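Local atomic coordinates of cytochrome c-554 (Nitrosomonas europaea, PDB entry 1FT5), a protein that carries electrons in ammonia oxidation as a multihaem cytochrome, accepting them directly from hydroxylamine oxidoreductase. Residues E6-C11 against V86-C91. Numbering follows the deposited sequence.
With HEM (protoporphyrin IX containing Fe), chain G; PO4 (phosphate ion), chain C.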
loop_
_atom_site.group_PDB
_atom_site.type_symbol
_atom_site.label_atom_id
_atom_site.label_comp_id
_atom_site.label_asym_id
_atom_site.label_seq_id
_atom_site.Cartn_x
_atom_site.Cartn_y
_atom_site.Cartn_z
ATOM N N GLU A 6 7.906 -7.269 5.888
ATOM C CA GLU A 6 9.289 -6.950 6.202
ATOM C C GLU A 6 9.629 -5.460 6.087
ATOM O O GLU A 6 10.667 -5.020 6.595
ATOM C CB GLU A 6 10.287 -7.684 5.322
ATOM C CG GLU A 6 10.568 -9.078 5.645
ATOM C CD GLU A 6 11.624 -9.594 4.673
ATOM O OE1 GLU A 6 12.690 -10.033 5.157
ATOM O OE2 GLU A 6 11.377 -9.502 3.428
ATOM N N GLY A 7 8.785 -4.671 5.422
ATOM C CA GLY A 7 9.157 -3.277 5.272
ATOM C C GLY A 7 9.443 -2.916 3.833
ATOM O O GLY A 7 9.599 -3.793 3.011
ATOM N N ARG A 8 9.620 -1.625 3.587
ATOM C CA ARG A 8 9.766 -1.170 2.193
ATOM C C ARG A 8 11.143 -1.234 1.602
ATOM O O ARG A 8 11.277 -1.170 0.383
ATOM C CB ARG A 8 9.385 0.318 2.056
ATOM C CG ARG A 8 8.097 0.758 2.663
ATOM C CD ARG A 8 7.906 2.250 2.338
ATOM N NE ARG A 8 8.970 3.148 2.778
ATOM C CZ ARG A 8 9.047 3.647 4.026
ATOM N NH1 ARG A 8 8.116 3.318 4.971
ATOM N NH2 ARG A 8 9.971 4.532 4.333
ATOM N N LYS A 9 12.146 -1.359 2.453
ATOM C CA LYS A 9 13.530 -1.209 1.988
ATOM C C LYS A 9 13.913 -2.028 0.792
ATOM O O LYS A 9 14.366 -1.459 -0.207
ATOM C CB LYS A 9 14.498 -1.533 3.118
ATOM C CG LYS A 9 15.990 -1.485 2.678
ATOM C CD LYS A 9 16.853 -2.398 3.578
ATOM C CE LYS A 9 17.256 -1.663 4.839
ATOM N NZ LYS A 9 18.266 -2.424 5.701
ATOM N N LYS A 10 13.682 -3.325 0.839
ATOM C CA LYS A 10 14.153 -4.087 -0.333
ATOM C C LYS A 10 13.280 -3.786 -1.539
ATOM O O LYS A 10 13.783 -3.707 -2.671
ATOM C CB LYS A 10 14.223 -5.593 -0.037
ATOM C CG LYS A 10 15.382 -5.942 0.962
ATOM C CD LYS A 10 15.089 -7.158 1.801
ATOM C CE LYS A 10 15.695 -6.990 3.218
ATOM N NZ LYS A 10 14.712 -6.322 4.146
ATOM N N CYS A 11 11.973 -3.608 -1.345
ATOM C CA CYS A 11 11.196 -3.265 -2.518
ATOM C C CYS A 11 11.715 -1.989 -3.163
ATOM O O CYS A 11 11.774 -1.894 -4.399
ATOM C CB CYS A 11 9.706 -2.987 -2.153
ATOM S SG CYS A 11 8.931 -4.111 -0.959
ATOM N N VAL A 86 1.911 4.292 4.771
ATOM C CA VAL A 86 1.262 3.192 4.062
ATOM C C VAL A 86 2.177 2.968 2.880
ATOM O O VAL A 86 2.180 3.727 1.927
ATOM C CB VAL A 86 -0.131 3.624 3.598
ATOM C CG1 VAL A 86 -0.773 2.536 2.828
ATOM C CG2 VAL A 86 -1.020 3.873 4.857
ATOM N N GLY A 87 2.922 1.885 3.006
ATOM C CA GLY A 87 3.965 1.537 2.040
ATOM C C GLY A 87 3.651 0.417 1.104
ATOM O O GLY A 87 2.526 -0.053 0.939
ATOM N N CYS A 88 4.755 -0.093 0.503
ATOM C CA CYS A 88 4.568 -1.046 -0.591
ATOM C C CYS A 88 3.736 -2.261 -0.288
ATOM O O CYS A 88 2.916 -2.706 -1.038
ATOM C CB CYS A 88 5.994 -1.502 -1.058
ATOM S SG CYS A 88 7.220 -0.226 -1.182
ATOM N N GLU A 89 4.015 -2.900 0.868
ATOM C CA GLU A 89 3.350 -4.124 1.209
ATOM C C GLU A 89 1.882 -3.891 1.624
ATOM O O GLU A 89 1.114 -4.815 1.580
ATOM C CB GLU A 89 4.076 -4.774 2.360
ATOM C CG GLU A 89 5.500 -5.309 1.983
ATOM C CD GLU A 89 6.289 -5.646 3.240
ATOM O OE1 GLU A 89 6.513 -4.765 4.061
ATOM O OE2 GLU A 89 6.627 -6.842 3.424
ATOM N N SER A 90 1.561 -2.667 2.045
ATOM C CA SER A 90 0.143 -2.425 2.367
ATOM C C SER A 90 -0.746 -2.625 1.158
ATOM O O SER A 90 -1.924 -2.960 1.320
ATOM C CB SER A 90 -0.091 -1.014 2.953
ATOM O OG SER A 90 0.349 -0.969 4.296
ATOM N N CYS A 91 -0.214 -2.442 -0.063
ATOM C CA CYS A 91 -1.017 -2.718 -1.261
ATOM C C CYS A 91 -0.637 -4.031 -1.949
ATOM O O CYS A 91 -1.488 -4.822 -2.351
ATOM C CB CYS A 91 -0.893 -1.563 -2.282
ATOM S SG CYS A 91 -1.649 -0.053 -1.596
HETATM C CHA HEM G . 2.155 -1.444 -9.492
HETATM C CHB HEM G . 6.212 -1.158 -6.799
HETATM C CHC HEM G . 3.611 1.019 -3.269
HETATM C CHD HEM G . -0.468 0.115 -5.736
HETATM C C1A HEM G . 3.486 -1.506 -9.056
HETATM C C2A HEM G . 4.561 -2.020 -9.843
HETATM C C3A HEM G . 5.677 -1.970 -9.095
HETATM C C4A HEM G . 5.325 -1.405 -7.833
HETATM C CMA HEM G . 7.102 -2.418 -9.475
HETATM C CAA HEM G . 4.450 -2.559 -11.315
HETATM C CBA HEM G . 4.932 -1.462 -12.352
HETATM C CGA HEM G . 4.196 -0.105 -12.192
HETATM O O1A HEM G . 2.988 -0.111 -12.280
HETATM O O2A HEM G . 4.870 0.897 -11.964
HETATM C C1B HEM G . 5.841 -0.546 -5.564
HETATM C C2B HEM G . 6.782 -0.212 -4.536
HETATM C C3B HEM G . 6.069 0.448 -3.548
HETATM C C4B HEM G . 4.695 0.480 -4.035
HETATM C CMB HEM G . 8.280 -0.526 -4.579
HETATM C CAB HEM G . 6.495 1.050 -2.244
HETATM C CBB HEM G . 7.535 2.179 -2.444
HETATM C C1C HEM G . 2.282 0.923 -3.674
HETATM C C2C HEM G . 1.209 1.339 -2.840
HETATM C C3C HEM G . 0.094 1.036 -3.466
HETATM C C4C HEM G . 0.426 0.486 -4.746
HETATM C CMC HEM G . 1.331 1.988 -1.444
HETATM C CAC HEM G . -1.357 1.210 -2.919
HETATM C CBC HEM G . -1.771 2.547 -2.354
HETATM C C1D HEM G . -0.108 -0.359 -7.009
HETATM C C2D HEM G . -1.057 -0.707 -8.043
HETATM C C3D HEM G . -0.294 -1.103 -9.127
HETATM C C4D HEM G . 1.082 -1.009 -8.702
HETATM C CMD HEM G . -2.569 -0.710 -7.917
HETATM C CAD HEM G . -0.783 -1.705 -10.437
HETATM C CBD HEM G . -0.595 -3.191 -10.447
HETATM C CGD HEM G . -0.510 -3.838 -11.843
HETATM O O1D HEM G . -0.304 -5.058 -11.866
HETATM O O2D HEM G . -0.646 -3.116 -12.829
HETATM N NA HEM G . 3.962 -1.125 -7.828
HETATM N NB HEM G . 4.538 -0.133 -5.256
HETATM N NC HEM G . 1.811 0.415 -4.836
HETATM N ND HEM G . 1.232 -0.539 -7.403
HETATM FE FE HEM G . 2.892 -0.319 -6.350
HETATM P P PO4 C . 11.929 4.172 0.835
HETATM O O1 PO4 C . 11.655 5.116 2.020
HETATM O O2 PO4 C . 13.170 3.291 1.192
HETATM O O3 PO4 C . 10.722 3.257 0.525
HETATM O O4 PO4 C . 12.193 5.024 -0.431
#
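Two CXXCH haem-binding motifs meet where Cys11, bound to haem 1, packs on Cys88, bound to haem 3. Cys11 CB lies 3.8 Å from Cys88 SG, and that sulfur is itself joined to HEM CAB at 1.8 Å, so the thioether lies against the neighbouring motif. Cys91 SG makes the second link, to HEM CAC. Arg8 runs past the same sulfur, its CB 3.9 Å from Cys88 SG; a bend at chi3 (-57°) turns the guanidinium edge to a phosphate ion, probably from the crystallisation liquor, which NE and NH2 grip by hydrogen bonds to O3 and O1, NE to PO4 O3 at 2.9 Å. The polar half belongs to Glu89, whose buried carboxylate accepts hydrogen bonds from two successive backbone amides. Glu6 N reaches the syn lone pair of OE2 at 2.8 Å (N-H...O 158°), while Gly7 N approaches OE1 at 2.7 Å on the syn side, 33° out of the carboxylate plane. Gly95 N also donates to OE2. An alanine in place of Glu89 would probably leave these three amides without this acceptor and the 6-7 backbone freer to shift. The sulfur contact joins the haem 1 and haem 3 attachment motifs, consistent with the stacked haems of this multihaem c-type cytochrome.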